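Local coordinates for bartonella effector protein (Bep) substrate of VirB T4SS (Bartonella clarridgeiae, PDB 4XI8) that is a translocated effector whose Fic domain, the part in this crystal, may transfer AMP from ATP to target proteins, though its signature motif is degenerate, at residues Thr81-Pro85 against Val96-Ile102; Arg176-Ile181 against Pro198-Leu202. One frame throughout, in Å; residues are numbered along the deposited sequence.

Contact 1. Residues Thr81-Pro85 against Val96-Ile102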
ATOM      1  N   THR A  81      15.734   6.494 -28.763  1.00 53.62           N
ATOM      2  CA  THR A  81      16.486   7.129 -27.685  1.00 50.74           C
ATOM      3  C   THR A  81      16.667   8.615 -27.986  1.00 46.29           C
ATOM      4  O   THR A  81      16.598   9.031 -29.143  1.00 42.26           O
ATOM      5  CB  THR A  81      17.862   6.465 -27.478  1.00 51.28           C
ATOM      6  OG1 THR A  81      18.553   6.390 -28.731  1.00 47.32           O
ATOM      7  CG2 THR A  81      17.696   5.062 -26.917  1.00 47.37           C
ATOM      8  N   CYS A  82      16.897   9.414 -26.947  1.00 46.82           N
ATOM      9  CA  CYS A  82      16.965  10.865 -27.107  1.00 52.51           C
ATOM     10  C   CYS A  82      18.366  11.361 -27.466  1.00 56.89           C
ATOM     11  O   CYS A  82      18.638  12.560 -27.403  1.00 61.66           O
ATOM     12  CB  CYS A  82      16.480  11.564 -25.835  1.00 50.95           C
ATOM     13  SG  CYS A  82      17.528  11.314 -24.385  1.00 46.84           S
ATOM     14  N   ASP A  83      19.248  10.441 -27.841  1.00 57.60           N
ATOM     15  CA  ASP A  83      20.594  10.807 -28.270  1.00 50.66           C
ATOM     16  C   ASP A  83      20.586  11.247 -29.731  1.00 56.75           C
ATOM     17  O   ASP A  83      21.589  11.734 -30.253  1.00 56.65           O
ATOM     18  CB  ASP A  83      21.562   9.639 -28.071  1.00 54.01           C
ATOM     19  CG  ASP A  83      21.223   8.445 -28.939  1.00 66.36           C
ATOM     20  OD1 ASP A  83      20.025   8.240 -29.227  1.00 68.45           O
ATOM     21  OD2 ASP A  83      22.153   7.711 -29.331  1.00 82.21           O
ATOM     22  N   THR A  84      19.439  11.073 -30.380  1.00 62.54           N
ATOM     23  CA  THR A  84      19.266  11.433 -31.781  1.00 50.40           C
ATOM     24  C   THR A  84      17.977  12.232 -31.943  1.00 52.66           C
ATOM     25  O   THR A  84      16.941  11.852 -31.397  1.00 55.76           O
ATOM     26  CB  THR A  84      19.231  10.173 -32.678  1.00 50.72           C
ATOM     27  OG1 THR A  84      20.526   9.559 -32.690  1.00 67.91           O
ATOM     28  CG2 THR A  84      18.829  10.516 -34.105  1.00 63.40           C
ATOM     29  N   PRO A  85      18.037  13.350 -32.687  1.00 59.14           N
ATOM     30  CA  PRO A  85      16.869  14.218 -32.876  1.00 51.42           C
ATOM     31  C   PRO A  85      15.685  13.495 -33.512  1.00 54.63           C
ATOM     32  O   PRO A  85      15.840  12.833 -34.539  1.00 54.56           O
ATOM     33  CB  PRO A  85      17.394  15.316 -33.807  1.00 50.28           C
ATOM     34  CG  PRO A  85      18.864  15.330 -33.583  1.00 58.66           C
ATOM     35  CD  PRO A  85      19.243  13.905 -33.331  1.00 62.26           C
ATOM     36  N   VAL A  96      18.785  17.573 -28.498  1.00 39.32           N
ATOM     37  CA  VAL A  96      19.553  16.523 -27.844  1.00 39.94           C
ATOM     38  C   VAL A  96      20.336  17.080 -26.663  1.00 63.85           C
ATOM     39  O   VAL A  96      21.044  18.078 -26.801  1.00 71.10           O
ATOM     40  CB  VAL A  96      20.526  15.844 -28.830  1.00 40.92           C
ATOM     41  CG1 VAL A  96      21.418  14.844 -28.106  1.00 43.35           C
ATOM     42  CG2 VAL A  96      19.754  15.167 -29.950  1.00 40.68           C
ATOM     43  N   PRO A  97      20.202  16.436 -25.492  1.00 52.92           N
ATOM     44  CA  PRO A  97      20.948  16.842 -24.297  1.00 41.54           C
ATOM     45  C   PRO A  97      22.451  16.818 -24.540  1.00 55.66           C
ATOM     46  O   PRO A  97      22.989  15.808 -24.994  1.00 58.38           O
ATOM     47  CB  PRO A  97      20.545  15.792 -23.257  1.00 41.77           C
ATOM     48  CG  PRO A  97      19.216  15.300 -23.717  1.00 42.54           C
ATOM     49  CD  PRO A  97      19.284  15.318 -25.215  1.00 43.99           C
ATOM     50  N   ILE A  98      23.114  17.929 -24.240  1.00 51.62           N
ATOM     51  CA  ILE A  98      24.547  18.047 -24.461  1.00 66.77           C
ATOM     52  C   ILE A  98      25.317  17.117 -23.522  1.00 63.68           C
ATOM     53  O   ILE A  98      24.984  16.998 -22.341  1.00 62.61           O
ATOM     54  CB  ILE A  98      25.017  19.514 -24.282  1.00 76.15           C
ATOM     55  CG1 ILE A  98      26.512  19.651 -24.582  1.00 83.27           C
ATOM     56  CG2 ILE A  98      24.678  20.036 -22.890  1.00 77.93           C
ATOM     57  CD1 ILE A  98      27.013  21.079 -24.529  1.00 87.65           C
ATOM     58  N   ASN A  99      26.327  16.441 -24.070  1.00 56.23           N
ATOM     59  CA  ASN A  99      27.178  15.529 -23.308  1.00 65.26           C
ATOM     60  C   ASN A  99      26.379  14.407 -22.648  1.00 69.62           C
ATOM     61  O   ASN A  99      26.646  14.027 -21.508  1.00 74.84           O
ATOM     62  CB  ASN A  99      27.974  16.298 -22.249  1.00 72.16           C
ATOM     63  CG  ASN A  99      28.674  17.519 -22.818  1.00 77.89           C
ATOM     64  OD1 ASN A  99      29.053  17.544 -23.989  1.00 86.11           O
ATOM     65  ND2 ASN A  99      28.845  18.542 -21.988  1.00 70.43           N
ATOM     66  N   ASN A 100      25.398  13.880 -23.377  1.00 67.24           N
ATOM     67  CA  ASN A 100      24.497  12.858 -22.850  1.00 71.16           C
ATOM     68  C   ASN A 100      25.180  11.531 -22.514  1.00 71.05           C
ATOM     69  O   ASN A 100      24.779  10.851 -21.569  1.00 65.01           O
ATOM     70  CB  ASN A 100      23.351  12.613 -23.838  1.00 61.16           C
ATOM     71  CG  ASN A 100      23.838  12.157 -25.201  1.00 59.51           C
ATOM     72  OD1 ASN A 100      24.377  11.058 -25.349  1.00 68.27           O
ATOM     73  ND2 ASN A 100      23.645  13.000 -26.207  1.00 62.45           N
ATOM     74  N   LYS A 101      26.191  11.165 -23.304  1.00 63.20           N
ATOM     75  CA  LYS A 101      26.967   9.939 -23.099  1.00 61.92           C
ATOM     76  C   LYS A 101      26.107   8.678 -23.224  1.00 64.30           C
ATOM     77  O   LYS A 101      26.453   7.628 -22.683  1.00 56.36           O
ATOM     78  CB  LYS A 101      27.651   9.954 -21.728  1.00 56.89           C
ATOM     79  CG  LYS A 101      28.672  11.058 -21.524  1.00 57.28           C
ATOM     80  CD  LYS A 101      30.006  10.494 -21.074  1.00 77.23           C
ATOM     81  CE  LYS A 101      31.011  11.600 -20.823  1.00 97.95           C
ATOM     82  NZ  LYS A 101      30.573  12.486 -19.717  1.00 94.77           N
ATOM     83  N   ILE A 102      24.992   8.783 -23.941  1.00 63.82           N
ATOM     84  CA  ILE A 102      24.083   7.654 -24.126  1.00 46.61           C
ATOM     85  C   ILE A 102      24.663   6.572 -25.039  1.00 47.87           C
ATOM     86  O   ILE A 102      24.593   5.385 -24.723  1.00 59.00           O
ATOM     87  CB  ILE A 102      22.728   8.117 -24.694  1.00 45.71           C
ATOM     88  CG1 ILE A 102      22.074   9.126 -23.747  1.00 82.62           C
ATOM     89  CG2 ILE A 102      21.806   6.932 -24.915  1.00 45.42           C
ATOM     90  CD1 ILE A 102      20.741   9.644 -24.232  1.00 43.50           C
TER
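Ile102 and Cys82 meet end to end: the CD1 methyl of Ile102 lies 3.6 Å from SG of Cys82. The isoleucine reaches there because its outer branch is stretched, chi2 180°, running CD1 out from the first turn of helix 102-115. The cysteine sulfur is turned between its own backbone N and carbonyl carbon (chi1 66°), and a small, weakly polar thiol suits such a buried spot. Asp83 adds its aliphatic part, CB lying 3.9 Å from CB of Ile102, while its carboxylate leads off from this apolar patch. Toward Pro85, Val96 spreads its two methyls over the backbone of the other segment. CG1 lies 3.7 Å from Cys82 O, and CG2 reaches Pro85 CD at 3.6 Å, the side chains slanting across each other. Pro97 joins by setting its CD 3.6 Å from Cys82 O. Both segments belong to the helix-free excursion between helices 60-71 and 102-115, probably the counterpart of the flap in Fic proteins. Each is shaped by a tight turn, type I from Thr81 to Thr84 and type II from Pro97 to Asn100, the latter with Asn99 in the left-handed conformation that asparagine tolerates well. Asn100 braces its own loop at both ends of its amide. ND2 donates to Pro97 O nearly in the amide plane, and OD1 takes the N-H of Ile102 on an in-plane lone pair at 2.7 Å, an almost straight bond (171°) that makes an Asx turn just ahead of helix 102-115. Cys82 is also tied through its backbone to Pro143, and Tyr13 covers Pro97.

Contact 2. Residues Arg176-Ile181 against Pro198-Leu202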
ATOM      1  N   ARG A 176      13.725   4.628  -1.275  1.00 49.48           N
ATOM      2  CA  ARG A 176      14.897   3.763  -1.189  1.00 48.07           C
ATOM      3  C   ARG A 176      15.650   3.707  -2.512  1.00 52.82           C
ATOM      4  O   ARG A 176      16.879   3.789  -2.541  1.00 47.08           O
ATOM      5  CB  ARG A 176      14.499   2.346  -0.769  1.00 39.99           C
ATOM      6  CG  ARG A 176      15.685   1.403  -0.630  1.00 43.06           C
ATOM      7  CD  ARG A 176      15.255   0.006  -0.214  1.00 52.72           C
ATOM      8  NE  ARG A 176      16.400  -0.887  -0.056  1.00 36.89           N
ATOM      9  CZ  ARG A 176      16.310  -2.159   0.316  1.00 50.88           C
ATOM     10  NH1 ARG A 176      15.124  -2.695   0.570  1.00 62.06           N
ATOM     11  NH2 ARG A 176      17.405  -2.897   0.436  1.00 35.57           N
ATOM     12  N   MET A 177      14.906   3.563  -3.604  1.00 52.77           N
ATOM     13  CA  MET A 177      15.503   3.526  -4.932  1.00 53.27           C
ATOM     14  C   MET A 177      16.148   4.865  -5.274  1.00 69.22           C
ATOM     15  O   MET A 177      17.222   4.912  -5.872  1.00 74.84           O
ATOM     16  CB  MET A 177      14.456   3.157  -5.984  1.00 47.11           C
ATOM     17  CG  MET A 177      14.990   3.147  -7.406  1.00 55.80           C
ATOM     18  SD  MET A 177      16.016   1.706  -7.755  1.00 55.37           S
ATOM     19  CE  MET A 177      14.831   0.382  -7.529  1.00 64.30           C
ATOM     20  N   GLN A 178      15.489   5.951  -4.880  1.00 68.32           N
ATOM     21  CA  GLN A 178      15.990   7.294  -5.150  1.00 62.70           C
ATOM     22  C   GLN A 178      17.322   7.543  -4.449  1.00 64.65           C
ATOM     23  O   GLN A 178      18.223   8.163  -5.014  1.00 76.10           O
ATOM     24  CB  GLN A 178      14.965   8.344  -4.718  1.00 63.13           C
ATOM     25  N   PHE A 179      17.440   7.059  -3.216  1.00 55.66           N
ATOM     26  CA  PHE A 179      18.673   7.217  -2.457  1.00 56.41           C
ATOM     27  C   PHE A 179      19.790   6.335  -3.004  1.00 69.69           C
ATOM     28  O   PHE A 179      20.944   6.752  -3.068  1.00 90.38           O
ATOM     29  CB  PHE A 179      18.444   6.897  -0.979  1.00 47.58           C
ATOM     30  CG  PHE A 179      19.704   6.907  -0.161  1.00 54.92           C
ATOM     31  CD1 PHE A 179      20.370   8.093   0.096  1.00 58.00           C
ATOM     32  CD2 PHE A 179      20.228   5.727   0.340  1.00 54.92           C
ATOM     33  CE1 PHE A 179      21.531   8.104   0.844  1.00 60.05           C
ATOM     34  CE2 PHE A 179      21.389   5.731   1.089  1.00 70.26           C
ATOM     35  CZ  PHE A 179      22.041   6.922   1.340  1.00 52.03           C
ATOM     36  N   ALA A 180      19.437   5.114  -3.395  1.00 65.81           N
ATOM     37  CA  ALA A 180      20.408   4.167  -3.932  1.00 68.52           C
ATOM     38  C   ALA A 180      21.032   4.679  -5.226  1.00 62.58           C
ATOM     39  O   ALA A 180      22.229   4.508  -5.458  1.00 63.51           O
ATOM     40  CB  ALA A 180      19.754   2.813  -4.159  1.00 39.98           C
ATOM     41  N   ILE A 181      20.215   5.309  -6.065  1.00 63.40           N
ATOM     42  CA  ILE A 181      20.698   5.877  -7.316  1.00 65.89           C
ATOM     43  C   ILE A 181      21.572   7.102  -7.062  1.00 63.90           C
ATOM     44  O   ILE A 181      22.648   7.239  -7.645  1.00 67.64           O
ATOM     45  CB  ILE A 181      19.527   6.272  -8.242  1.00 42.26           C
ATOM     46  CG1 ILE A 181      18.714   5.040  -8.633  1.00 39.94           C
ATOM     47  CG2 ILE A 181      20.038   6.975  -9.486  1.00 49.08           C
ATOM     48  CD1 ILE A 181      17.519   5.348  -9.505  1.00 49.00           C
ATOM     49  N   PRO A 198      24.652   1.089  -1.168  1.00 60.15           N
ATOM     50  CA  PRO A 198      23.189   1.024  -1.040  1.00 58.69           C
ATOM     51  C   PRO A 198      22.525   0.238  -2.170  1.00 57.27           C
ATOM     52  O   PRO A 198      21.506  -0.415  -1.940  1.00 52.72           O
ATOM     53  CB  PRO A 198      22.766   2.495  -1.085  1.00 64.64           C
ATOM     54  CG  PRO A 198      23.960   3.240  -0.621  1.00 77.12           C
ATOM     55  CD  PRO A 198      25.123   2.487  -1.189  1.00 76.99           C
ATOM     56  N   MET A 199      23.092   0.305  -3.371  1.00 61.87           N
ATOM     57  CA  MET A 199      22.558  -0.438  -4.508  1.00 43.60           C
ATOM     58  C   MET A 199      22.738  -1.939  -4.330  1.00 46.13           C
ATOM     59  O   MET A 199      21.848  -2.722  -4.664  1.00 57.34           O
ATOM     60  CB  MET A 199      23.222   0.016  -5.808  1.00 42.25           C
ATOM     61  CG  MET A 199      22.405   1.029  -6.582  1.00 57.30           C
ATOM     62  SD  MET A 199      20.812   0.349  -7.084  1.00 48.35           S
ATOM     63  CE  MET A 199      20.026   1.811  -7.747  1.00 53.38           C
ATOM     64  N   LEU A 200      23.895  -2.336  -3.809  1.00 48.85           N
ATOM     65  CA  LEU A 200      24.167  -3.740  -3.527  1.00 37.49           C
ATOM     66  C   LEU A 200      23.184  -4.283  -2.496  1.00 65.66           C
ATOM     67  O   LEU A 200      22.672  -5.392  -2.639  1.00 73.91           O
ATOM     68  CB  LEU A 200      25.604  -3.923  -3.037  1.00 40.66           C
ATOM     69  CG  LEU A 200      26.710  -3.639  -4.056  1.00 49.82           C
ATOM     70  CD1 LEU A 200      28.080  -3.763  -3.409  1.00 54.70           C
ATOM     71  CD2 LEU A 200      26.592  -4.572  -5.253  1.00 39.32           C
ATOM     72  N   HIS A 201      22.929  -3.491  -1.460  1.00 60.66           N
ATOM     73  CA  HIS A 201      21.974  -3.860  -0.420  1.00 59.11           C
ATOM     74  C   HIS A 201      20.562  -4.023  -0.973  1.00 56.74           C
ATOM     75  O   HIS A 201      19.814  -4.898  -0.538  1.00 53.03           O
ATOM     76  CB  HIS A 201      21.972  -2.814   0.697  1.00 53.88           C
ATOM     77  CG  HIS A 201      23.214  -2.813   1.528  1.00 52.82           C
ATOM     78  ND1 HIS A 201      23.441  -1.893   2.529  1.00 54.19           N
ATOM     79  CD2 HIS A 201      24.302  -3.623   1.509  1.00 59.74           C
ATOM     80  CE1 HIS A 201      24.612  -2.136   3.090  1.00 63.67           C
ATOM     81  NE2 HIS A 201      25.154  -3.177   2.491  1.00 67.65           N
ATOM     82  N   LEU A 202      20.205  -3.173  -1.931  1.00 50.64           N
ATOM     83  CA  LEU A 202      18.879  -3.219  -2.538  1.00 49.49           C
ATOM     84  C   LEU A 202      18.659  -4.538  -3.268  1.00 51.29           C
ATOM     85  O   LEU A 202      17.741  -5.290  -2.944  1.00 55.66           O
ATOM     86  CB  LEU A 202      18.691  -2.038  -3.497  1.00 44.94           C
ATOM     87  CG  LEU A 202      17.286  -1.711  -4.014  1.00 34.44           C
ATOM     88  CD1 LEU A 202      17.168  -0.222  -4.294  1.00 35.54           C
ATOM     89  CD2 LEU A 202      16.945  -2.506  -5.268  1.00 39.85           C
TER
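Arg176 sends a fully extended chain past Leu202, whose CG sits over one face of the guanidinium, 4.1 Å from NE. NH2 comes within 3.3 Å of His201 O near the group's plane, but the angle is too poor for a hydrogen bond; its firm partner is Asp205, which forms a salt bridge with the same nitrogen. The next residue, Met177, is bent at chi2 and chi3, curling its thioether back so that CE meets Leu202 CD1 at 4.0 Å, the two side chains crossing at about a right angle. Phe179 brings CE2 obliquely to Pro198 CG, 4.0 Å away, with Lys32 and Glu36 of the second subunit packing on these two residues. Ala180 sits where the helices come closest, and its lone methyl suits the place: Met199 CE lies 3.7 Å from Ala180 CB, with Leu202 CD1 also against it. The local axes approach to 9.0 Å, and the two short segments run in broadly opposite directions, 41° from antiparallel. Ile181 points its CB away, yet CG1 turns back to Met199 CE at 3.6 Å. Phe135 of helix 124-140 touches both methionines, so the pair of helices packs against that helix. The chemistry across the interface is thus almost wholly dispersive: flexible thioethers and branched carbons fit by shape, while the arginine charge is paired with Asp205, just outside the contact, and so is probably largely balanced there.

In the fold
Contact 1 and contact 2 do not touch: their centres stand 26 Å apart and their nearest atoms about 14 Å. What joins them is the core of the Fic fold. Contact 2 rests on helix 124-140, through Phe135, Ile136 and Asn139; contact 1 leans on Pro143 and Phe144, which follow that helix in the loop at the position of the Fic motif, degenerate here and without a histidine at the usual place. The flap-like loop of contact 1 thus borders the motif loop, whereas contact 2 joins helices 174-183 and 197-206, which pack on helix 124-140. Contact 2 alone meets the second subunit, where Tyr40 stacks on His201.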